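Local coordinates for uncharacterized conserved protein (Idiomarina loihiensis, PDB 2QSD) that is of unknown function but belongs to the DUF1543 family, a group of conserved proteins without an assigned activity, at residues K9-Y14 with F60-H65. Sequence-based numbering, arbitrary orientation.
Sequences KLFLVY and FVHLHH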
loop_
_atom_site.group_PDB
_atom_site.type_symbol
_atom_site.label_atom_id
_atom_site.label_comp_id
_atom_site.label_asym_id
_atom_site.label_seq_id
_atom_site.Cartn_x
_atom_site.Cartn_y
_atom_site.Cartn_z
ATOM N N LYS A 9 -5.285 -22.957 -12.720
ATOM C CA LYS A 9 -5.462 -21.598 -13.184
ATOM C C LYS A 9 -4.398 -20.697 -12.559
ATOM O O LYS A 9 -4.011 -20.888 -11.406
ATOM C CB LYS A 9 -6.853 -21.101 -12.801
ATOM C CG LYS A 9 -8.011 -21.794 -13.519
ATOM C CD LYS A 9 -9.347 -21.403 -12.880
ATOM C CE LYS A 9 -10.537 -21.978 -13.626
ATOM N NZ LYS A 9 -10.599 -23.466 -13.529
ATOM N N LEU A 10 -3.917 -19.728 -13.329
ATOM C CA LEU A 10 -3.058 -18.683 -12.793
ATOM C C LEU A 10 -3.921 -17.508 -12.339
ATOM O O LEU A 10 -4.660 -16.914 -13.133
ATOM C CB LEU A 10 -2.029 -18.219 -13.834
ATOM C CG LEU A 10 -1.085 -17.088 -13.402
ATOM C CD1 LEU A 10 -0.142 -17.533 -12.282
ATOM C CD2 LEU A 10 -0.288 -16.550 -14.577
ATOM N N PHE A 11 -3.826 -17.188 -11.056
ATOM C CA PHE A 11 -4.541 -16.062 -10.489
ATOM C C PHE A 11 -3.577 -14.961 -10.081
ATOM O O PHE A 11 -2.506 -15.224 -9.523
ATOM C CB PHE A 11 -5.322 -16.485 -9.255
ATOM C CG PHE A 11 -6.424 -17.472 -9.520
ATOM C CD1 PHE A 11 -6.242 -18.823 -9.228
ATOM C CD2 PHE A 11 -7.660 -17.048 -10.007
ATOM C CE1 PHE A 11 -7.269 -19.741 -9.428
ATOM C CE2 PHE A 11 -8.692 -17.958 -10.218
ATOM C CZ PHE A 11 -8.496 -19.308 -9.927
ATOM N N LEU A 12 -3.968 -13.728 -10.365
ATOM C CA LEU A 12 -3.302 -12.566 -9.809
ATOM C C LEU A 12 -4.224 -12.000 -8.732
ATOM O O LEU A 12 -5.345 -11.602 -9.022
ATOM C CB LEU A 12 -2.940 -11.587 -10.936
ATOM C CG LEU A 12 -3.068 -10.064 -11.126
ATOM C CD1 LEU A 12 -3.130 -9.201 -9.888
ATOM C CD2 LEU A 12 -1.936 -9.595 -12.031
ATOM N N VAL A 13 -3.754 -12.005 -7.486
ATOM C CA VAL A 13 -4.576 -11.620 -6.340
ATOM C C VAL A 13 -4.040 -10.371 -5.645
ATOM O O VAL A 13 -2.831 -10.195 -5.492
ATOM C CB VAL A 13 -4.741 -12.778 -5.305
ATOM C CG1 VAL A 13 -5.418 -13.978 -5.927
ATOM C CG2 VAL A 13 -3.418 -13.211 -4.737
ATOM N N TYR A 14 -4.951 -9.500 -5.240
ATOM C CA TYR A 14 -4.601 -8.281 -4.532
ATOM C C TYR A 14 -5.038 -8.492 -3.094
ATOM O O TYR A 14 -6.225 -8.635 -2.806
ATOM C CB TYR A 14 -5.331 -7.106 -5.169
ATOM C CG TYR A 14 -5.010 -5.727 -4.638
ATOM C CD1 TYR A 14 -3.737 -5.171 -4.791
ATOM C CD2 TYR A 14 -6.002 -4.949 -4.036
ATOM C CE1 TYR A 14 -3.444 -3.890 -4.324
ATOM C CE2 TYR A 14 -5.725 -3.660 -3.565
ATOM C CZ TYR A 14 -4.446 -3.140 -3.712
ATOM O OH TYR A 14 -4.169 -1.878 -3.250
ATOM N N PHE A 60 -9.088 -10.039 -7.394
ATOM C CA PHE A 60 -8.320 -11.018 -8.142
ATOM C C PHE A 60 -8.779 -11.107 -9.591
ATOM O O PHE A 60 -9.890 -10.694 -9.933
ATOM C CB PHE A 60 -8.366 -12.404 -7.481
ATOM C CG PHE A 60 -9.707 -13.084 -7.557
ATOM C CD1 PHE A 60 -10.615 -12.968 -6.513
ATOM C CD2 PHE A 60 -10.050 -13.866 -8.658
ATOM C CE1 PHE A 60 -11.850 -13.599 -6.569
ATOM C CE2 PHE A 60 -11.286 -14.495 -8.727
ATOM C CZ PHE A 60 -12.187 -14.365 -7.680
ATOM N N VAL A 61 -7.917 -11.674 -10.428
ATOM C CA VAL A 61 -8.266 -12.020 -11.797
ATOM C C VAL A 61 -7.610 -13.338 -12.185
ATOM O O VAL A 61 -6.451 -13.588 -11.858
ATOM C CB VAL A 61 -7.923 -10.872 -12.794
ATOM C CG1 VAL A 61 -6.457 -10.428 -12.670
ATOM C CG2 VAL A 61 -8.279 -11.252 -14.233
ATOM N N HIS A 62 -8.384 -14.202 -12.835
ATOM C CA HIS A 62 -7.859 -15.392 -13.489
ATOM C C HIS A 62 -7.198 -14.911 -14.765
ATOM O O HIS A 62 -7.867 -14.380 -15.652
ATOM C CB HIS A 62 -9.003 -16.377 -13.779
ATOM C CG HIS A 62 -8.633 -17.514 -14.686
ATOM N ND1 HIS A 62 -9.548 -18.113 -15.527
ATOM C CD2 HIS A 62 -7.462 -18.165 -14.883
ATOM C CE1 HIS A 62 -8.956 -19.082 -16.199
ATOM N NE2 HIS A 62 -7.689 -19.132 -15.830
ATOM N N LEU A 63 -5.881 -15.083 -14.836
ATOM C CA LEU A 63 -5.083 -14.605 -15.964
ATOM C C LEU A 63 -4.849 -15.746 -16.953
ATOM O O LEU A 63 -4.152 -16.706 -16.625
ATOM C CB LEU A 63 -3.730 -14.110 -15.450
ATOM C CG LEU A 63 -3.245 -12.679 -15.678
ATOM C CD1 LEU A 63 -1.724 -12.665 -15.624
ATOM C CD2 LEU A 63 -3.747 -12.054 -16.978
ATOM N N HIS A 64 -5.427 -15.652 -18.150
ATOM C CA HIS A 64 -5.277 -16.715 -19.160
ATOM C C HIS A 64 -4.638 -16.255 -20.470
ATOM O O HIS A 64 -4.078 -17.070 -21.217
ATOM C CB HIS A 64 -6.604 -17.438 -19.432
ATOM C CG HIS A 64 -7.766 -16.521 -19.662
ATOM N ND1 HIS A 64 -7.934 -15.804 -20.827
ATOM C CD2 HIS A 64 -8.827 -16.217 -18.878
ATOM C CE1 HIS A 64 -9.040 -15.086 -20.746
ATOM N NE2 HIS A 64 -9.599 -15.316 -19.572
ATOM N N HIS A 65 -4.711 -14.954 -20.739
ATOM C CA HIS A 65 -4.126 -14.383 -21.945
ATOM C C HIS A 65 -3.486 -13.040 -21.663
ATOM O O HIS A 65 -4.064 -12.221 -20.944
ATOM C CB HIS A 65 -5.186 -14.220 -23.034
ATOM C CG HIS A 65 -5.513 -15.490 -23.751
ATOM N ND1 HIS A 65 -6.511 -16.345 -23.337
ATOM C CD2 HIS A 65 -4.972 -16.051 -24.856
ATOM C CE1 HIS A 65 -6.569 -17.380 -24.155
ATOM N NE2 HIS A 65 -5.648 -17.225 -25.088
HETATM O O HOH W 1 -4.388 -19.276 -15.997
#
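K9-Y14, part of strand 9-17, pairs antiparallel with the residues from F60 onward on strand 56-62. L12 and V61 form a hydrogen-bonded pair. L12 N donates to V61 O at 2.9 Å, and V61 N donates to L12 O. L63 N adds a third bond to L10 O at 2.8 Å, nearly along the C=O axis. F11 faces H62, and V13 faces F60, as non-hydrogen-bonded pairs.

The H62 side chain carries much of the contact on one face of the sheet. Its CG lies anti to the backbone N (chi1 169°), which lays the ring beside K9. The K9 and H62 side chains cross at about a right angle. The K9 methylenes lie over one ring face, CD above its centre and CG 3.9 Å from the ring centroid in a CH-pi contact. H64 CD2 lies over the opposite face, offset toward the rim. L10 O meets the ring edge in plane at CD2. On the same side of the sheet, F11 CE2 rests 3.9 Å from H62 CB, and V13 CG1 packs on F60 CB. An alanine at H62 would remove the ring that K9 covers and its weak bond to a water, and would probably leave K9 less well fixed.

On the other face, L12 and V61 lie side by side, L12 CG 3.7 Å from V61 CG1. F105 and V107 also pack against L12.

At L63 a water continues the pairing: it accepts from L10 N at 2.7 Å and donates to L63 O. Its bond from H62 NE2 is weak. Q166 also helps hold the departing chain, bonding H62 O and the backbone N of H64 and H65. This is a regular antiparallel pairing within a five-strand sheet, where 9-17 is an interior strand between 26-34 and 56-62.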